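Local coordinates for DUF1573 domain-containing protein (Porphyromonas gingivalis, PDB 2QSV) that is of unknown function, though possibly linked to cysteine-type peptidase activity, this C-terminal part of the protein being two immunoglobulin-like beta-sandwich domains in tandem, at residues F109-M120 with I202-P210. Residues are numbered along the deposited sequence; the frame is centred on the assembly and turned at random.
Sequences FPALTAAQTGVM and IICNDPQAP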
ATOM      1  N   PHE A 109      16.884  10.528  -4.340  1.00 34.65           N
ATOM      2  CA  PHE A 109      18.197  10.195  -3.828  1.00 35.15           C
ATOM      3  C   PHE A 109      19.364  10.885  -4.541  1.00 37.17           C
ATOM      4  O   PHE A 109      20.354  11.176  -3.876  1.00 36.80           O
ATOM      5  CB  PHE A 109      18.443   8.670  -3.743  1.00 33.47           C
ATOM      6  CG  PHE A 109      17.641   7.976  -2.675  1.00 30.75           C
ATOM      7  CD1 PHE A 109      17.950   8.144  -1.302  1.00 28.15           C
ATOM      8  CD2 PHE A 109      16.569   7.150  -3.024  1.00 27.70           C
ATOM      9  CE1 PHE A 109      17.206   7.524  -0.307  1.00 24.27           C
ATOM     10  CE2 PHE A 109      15.793   6.527  -2.043  1.00 25.68           C
ATOM     11  CZ  PHE A 109      16.121   6.687  -0.676  1.00 25.27           C
ATOM     12  N   PRO A 110      19.288  11.095  -5.894  1.00 39.05           N
ATOM     13  CA  PRO A 110      20.381  11.878  -6.551  1.00 40.24           C
ATOM     14  C   PRO A 110      20.542  13.312  -6.033  1.00 40.38           C
ATOM     15  O   PRO A 110      21.646  13.863  -6.110  1.00 41.34           O
ATOM     16  CB  PRO A 110      20.004  11.864  -8.050  1.00 40.38           C
ATOM     17  CG  PRO A 110      19.103  10.608  -8.199  1.00 40.75           C
ATOM     18  CD  PRO A 110      18.307  10.598  -6.892  1.00 39.32           C
ATOM     19  N   ALA A 111      19.473  13.886  -5.491  1.00 39.86           N
ATOM     20  CA  ALA A 111      19.549  15.141  -4.759  1.00 39.86           C
ATOM     21  C   ALA A 111      20.002  15.046  -3.283  1.00 39.89           C
ATOM     22  O   ALA A 111      20.073  16.066  -2.618  1.00 41.41           O
ATOM     23  CB  ALA A 111      18.213  15.866  -4.838  1.00 39.54           C
ATOM     24  N   LEU A 112      20.295  13.856  -2.752  1.00 38.82           N
ATOM     25  CA  LEU A 112      20.716  13.731  -1.330  1.00 37.68           C
ATOM     26  C   LEU A 112      22.167  13.288  -1.218  1.00 37.57           C
ATOM     27  O   LEU A 112      22.633  12.468  -2.009  1.00 38.89           O
ATOM     28  CB  LEU A 112      19.809  12.768  -0.553  1.00 36.29           C
ATOM     29  CG  LEU A 112      18.317  13.073  -0.482  1.00 36.14           C
ATOM     30  CD1 LEU A 112      17.509  11.895   0.101  1.00 33.28           C
ATOM     31  CD2 LEU A 112      18.067  14.383   0.316  1.00 35.62           C
ATOM     32  N   THR A 113      22.897  13.811  -0.244  1.00 36.87           N
ATOM     33  CA  THR A 113      24.272  13.353  -0.030  1.00 36.95           C
ATOM     34  C   THR A 113      24.273  12.219   1.004  1.00 35.29           C
ATOM     35  O   THR A 113      23.279  12.012   1.693  1.00 33.63           O
ATOM     36  CB  THR A 113      25.143  14.474   0.545  1.00 37.21           C
ATOM     37  OG1 THR A 113      24.690  14.755   1.868  1.00 39.43           O
ATOM     38  CG2 THR A 113      25.026  15.758  -0.294  1.00 39.41           C
ATOM     39  N   ALA A 114      25.406  11.521   1.109  1.00 35.20           N
ATOM     40  CA  ALA A 114      25.625  10.466   2.107  1.00 35.12           C
ATOM     41  C   ALA A 114      25.401  10.929   3.548  1.00 34.55           C
ATOM     42  O   ALA A 114      24.926  10.155   4.380  1.00 33.81           O
ATOM     43  CB  ALA A 114      27.029   9.819   1.927  1.00 35.62           C
ATOM     44  N   ALA A 115      25.669  12.203   3.845  1.00 34.05           N
ATOM     45  CA  ALA A 115      25.478  12.709   5.219  1.00 32.61           C
ATOM     46  C   ALA A 115      24.014  12.937   5.480  1.00 31.99           C
ATOM     47  O   ALA A 115      23.582  13.141   6.608  1.00 32.33           O
ATOM     48  CB  ALA A 115      26.279  14.028   5.432  1.00 34.92           C
ATOM     49  N   GLN A 116      23.214  12.900   4.432  1.00 30.42           N
ATOM     50  CA  GLN A 116      21.771  13.000   4.631  1.00 29.89           C
ATOM     51  C   GLN A 116      20.990  11.666   4.568  1.00 27.59           C
ATOM     52  O   GLN A 116      19.780  11.682   4.684  1.00 28.34           O
ATOM     53  CB  GLN A 116      21.164  13.951   3.595  1.00 31.52           C
ATOM     54  CG  GLN A 116      21.805  15.349   3.520  1.00 34.81           C
ATOM     55  CD  GLN A 116      21.300  16.077   2.293  1.00 36.63           C
ATOM     56  OE1 GLN A 116      21.805  15.903   1.196  1.00 38.29           O
ATOM     57  NE2 GLN A 116      20.271  16.867   2.477  1.00 42.05           N
ATOM     58  N   THR A 117      21.647  10.542   4.347  1.00 25.36           N
ATOM     59  CA  THR A 117      20.905   9.282   4.144  1.00 24.39           C
ATOM     60  C   THR A 117      21.399   8.253   5.105  1.00 22.76           C
ATOM     61  O   THR A 117      22.509   8.375   5.593  1.00 23.19           O
ATOM     62  CB  THR A 117      20.990   8.750   2.683  1.00 23.71           C
ATOM     63  OG1 THR A 117      22.369   8.571   2.313  1.00 24.54           O
ATOM     64  CG2 THR A 117      20.319   9.708   1.694  1.00 22.57           C
ATOM     65  N   GLY A 118      20.564   7.252   5.394  1.00 21.20           N
ATOM     66  CA  GLY A 118      20.925   6.150   6.261  1.00 20.71           C
ATOM     67  C   GLY A 118      21.174   4.847   5.483  1.00 21.12           C
ATOM     68  O   GLY A 118      21.030   4.808   4.250  1.00 22.36           O
ATOM     69  N   VAL A 119      21.633   3.821   6.181  1.00 20.11           N
ATOM     70  CA  VAL A 119      21.788   2.474   5.612  1.00 20.80           C
ATOM     71  C   VAL A 119      21.158   1.563   6.653  1.00 20.98           C
ATOM     72  O   VAL A 119      21.634   1.486   7.810  1.00 21.10           O
ATOM     73  CB  VAL A 119      23.264   2.047   5.303  1.00 20.87           C
ATOM     74  CG1 VAL A 119      23.285   0.569   4.667  1.00 19.25           C
ATOM     75  CG2 VAL A 119      23.977   2.986   4.326  1.00 19.89           C
HETATM   76  N   MSE A 120      20.082   0.883   6.270  1.00 19.85           N
HETATM   77  CA  MSE A 120      19.312   0.053   7.200  1.00 18.61           C
HETATM   78  C   MSE A 120      19.836  -1.381   7.247  1.00 20.16           C
HETATM   79  O   MSE A 120      19.963  -2.046   6.190  1.00 20.56           O
HETATM   80  CB  MSE A 120      17.799   0.093   6.843  1.00 18.58           C
HETATM   81  CG  MSE A 120      16.876  -0.634   7.905  1.00 17.26           C
HETATM   82 SE   MSE A 120      15.087   0.039   7.863  0.55 19.87          SE
HETATM   83  CE  MSE A 120      14.641  -0.960   6.170  1.00 18.33           C
ATOM     84  N   ILE A 202       8.621  -1.389   4.621  1.00 18.59           N
ATOM     85  CA  ILE A 202       9.247  -0.184   5.203  1.00 18.52           C
ATOM     86  C   ILE A 202       9.772   0.684   4.116  1.00 17.11           C
ATOM     87  O   ILE A 202      10.551   0.256   3.329  1.00 17.48           O
ATOM     88  CB  ILE A 202      10.441  -0.546   6.206  1.00 18.71           C
ATOM     89  CG1 ILE A 202       9.931  -1.451   7.357  1.00 16.74           C
ATOM     90  CG2 ILE A 202      11.160   0.782   6.692  1.00 16.78           C
ATOM     91  CD1 ILE A 202      11.047  -2.095   8.235  1.00 20.61           C
ATOM     92  N   ILE A 203       9.330   1.923   4.066  1.00 17.20           N
ATOM     93  CA  ILE A 203       9.924   2.886   3.165  1.00 16.78           C
ATOM     94  C   ILE A 203      10.868   3.794   3.985  1.00 17.88           C
ATOM     95  O   ILE A 203      10.458   4.325   4.993  1.00 17.43           O
ATOM     96  CB  ILE A 203       8.873   3.689   2.408  1.00 16.78           C
ATOM     97  CG1 ILE A 203       8.168   2.716   1.402  1.00 20.57           C
ATOM     98  CG2 ILE A 203       9.542   4.878   1.632  1.00 17.21           C
ATOM     99  CD1 ILE A 203       7.153   3.320   0.562  1.00 23.48           C
ATOM    100  N   CYS A 204      12.112   3.933   3.541  1.00 17.64           N
ATOM    101  CA  CYS A 204      13.143   4.602   4.335  1.00 19.77           C
ATOM    102  C   CYS A 204      14.077   5.279   3.381  1.00 20.51           C
ATOM    103  O   CYS A 204      13.998   5.101   2.152  1.00 20.11           O
ATOM    104  CB  CYS A 204      13.899   3.591   5.232  1.00 18.54           C
ATOM    105  SG  CYS A 204      14.801   2.355   4.287  1.00 22.71           S
ATOM    106  N   ASN A 205      15.019   6.024   3.943  1.00 21.20           N
ATOM    107  CA  ASN A 205      15.932   6.808   3.146  1.00 20.43           C
ATOM    108  C   ASN A 205      17.245   6.097   2.967  1.00 20.51           C
ATOM    109  O   ASN A 205      18.299   6.740   2.981  1.00 20.92           O
ATOM    110  CB  ASN A 205      16.122   8.223   3.757  1.00 21.04           C
ATOM    111  CG  ASN A 205      16.883   8.201   5.082  1.00 20.06           C
ATOM    112  OD1 ASN A 205      16.961   7.159   5.745  1.00 20.42           O
ATOM    113  ND2 ASN A 205      17.499   9.350   5.447  1.00 18.56           N
ATOM    114  N   ASP A 206      17.206   4.758   2.850  1.00 19.92           N
ATOM    115  CA  ASP A 206      18.356   3.959   2.431  1.00 19.82           C
ATOM    116  C   ASP A 206      18.408   3.971   0.875  1.00 21.56           C
ATOM    117  O   ASP A 206      17.550   3.378   0.228  1.00 20.67           O
ATOM    118  CB  ASP A 206      18.255   2.539   3.027  1.00 19.21           C
ATOM    119  CG  ASP A 206      19.406   1.608   2.651  1.00 20.23           C
ATOM    120  OD1 ASP A 206      20.146   1.838   1.674  1.00 21.71           O
ATOM    121  OD2 ASP A 206      19.576   0.576   3.352  1.00 18.96           O
ATOM    122  N   PRO A 207      19.425   4.629   0.272  1.00 22.37           N
ATOM    123  CA  PRO A 207      19.445   4.825  -1.178  1.00 22.73           C
ATOM    124  C   PRO A 207      19.554   3.501  -1.981  1.00 24.46           C
ATOM    125  O   PRO A 207      19.082   3.445  -3.090  1.00 24.63           O
ATOM    126  CB  PRO A 207      20.692   5.685  -1.403  1.00 22.80           C
ATOM    127  CG  PRO A 207      20.940   6.326  -0.018  1.00 23.78           C
ATOM    128  CD  PRO A 207      20.615   5.214   0.922  1.00 21.86           C
ATOM    129  N   GLN A 208      20.144   2.469  -1.387  1.00 24.59           N
ATOM    130  CA  GLN A 208      20.310   1.160  -1.983  1.00 25.58           C
ATOM    131  C   GLN A 208      19.077   0.231  -1.893  1.00 24.65           C
ATOM    132  O   GLN A 208      19.031  -0.740  -2.602  1.00 25.69           O
ATOM    133  CB  GLN A 208      21.482   0.436  -1.329  1.00 25.23           C
ATOM    134  CG  GLN A 208      22.880   0.899  -1.800  1.00 30.09           C
ATOM    135  CD  GLN A 208      23.250   2.269  -1.204  1.00 38.77           C
ATOM    136  OE1 GLN A 208      23.496   3.233  -1.952  1.00 40.64           O
ATOM    137  NE2 GLN A 208      23.243   2.373   0.155  1.00 38.95           N
ATOM    138  N   ALA A 209      18.136   0.506  -1.002  1.00 22.32           N
ATOM    139  CA  ALA A 209      16.938  -0.288  -0.827  1.00 21.60           C
ATOM    140  C   ALA A 209      15.887   0.481  -0.025  1.00 20.81           C
ATOM    141  O   ALA A 209      15.652   0.187   1.173  1.00 20.34           O
ATOM    142  CB  ALA A 209      17.266  -1.645  -0.182  1.00 20.33           C
ATOM    143  N   PRO A 210      15.276   1.504  -0.672  1.00 20.92           N
ATOM    144  CA  PRO A 210      14.328   2.395   0.028  1.00 20.59           C
ATOM    145  C   PRO A 210      12.995   1.752   0.409  1.00 21.47           C
ATOM    146  O   PRO A 210      12.287   2.277   1.267  1.00 19.52           O
ATOM    147  CB  PRO A 210      14.089   3.520  -0.985  1.00 20.49           C
ATOM    148  CG  PRO A 210      14.382   2.857  -2.367  1.00 20.35           C
ATOM    149  CD  PRO A 210      15.526   1.940  -2.066  1.00 20.25           C
TER
HETATM  150  O   HOH W   1      17.016  11.949   4.163  1.00 45.22           O
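Phe109 lays one face of its ring on Pro207, whose CA stands 3.6 Å from the ring centroid and 13° off the ring normal, a CH-pi contact. The two side chains cross at about a right angle. At the rim of the same ring, CE2 meets CB of Pro210 at 3.6 Å, and the carbonyl oxygens of Cys204 and Asn205 lie near its plane. Pro207 CG also packs against Thr117 CB and OG1.

Farther along, the chain from Gly118 to Met120 runs over Asp206. Met120 N donates to Asp206 OD2 (3.0 Å, 162° at the hydrogen), arriving from above the carboxylate plane. Asp206 CG is anti to its own N (chi1 180°), which carries the carboxylate out to this amide, while OD1 accepts from Gln208 N at 3.1 Å and closes an Asx turn over the type I turn 206-209. Gly118 adds a weak bond from its N to Asn205 O, and Asp206 CA lies 3.3 Å from Gly118 O, a CA-H...O contact. Beyond this, the methyl CE of Met120, a selenomethionine, packs against both Cys204 SG (3.8 Å) and Ile202 CG2 (3.9 Å); Leu150, Leu152 and Ile142 extend this apolar patch into the sandwich.

The Asn205 amide is held by two further bonds, Arg151 N to OD1 and ND2 to Pro149 O, and a water joins ND2 to Gln116 O. The 3-10 turn 114-116, which presents Gln116 O, is tied at its start by Thr113 N to Gln116 OE1 (2.8 Å).

The contact thus fastens the linker between the two sandwiches to the hairpin turn joining strands 195-204 and 211-219. With both carboxylate oxygens of Asp206 engaged by backbone amides, one side chain shapes the turn and holds the incoming chain, probably stabilising its negative charge.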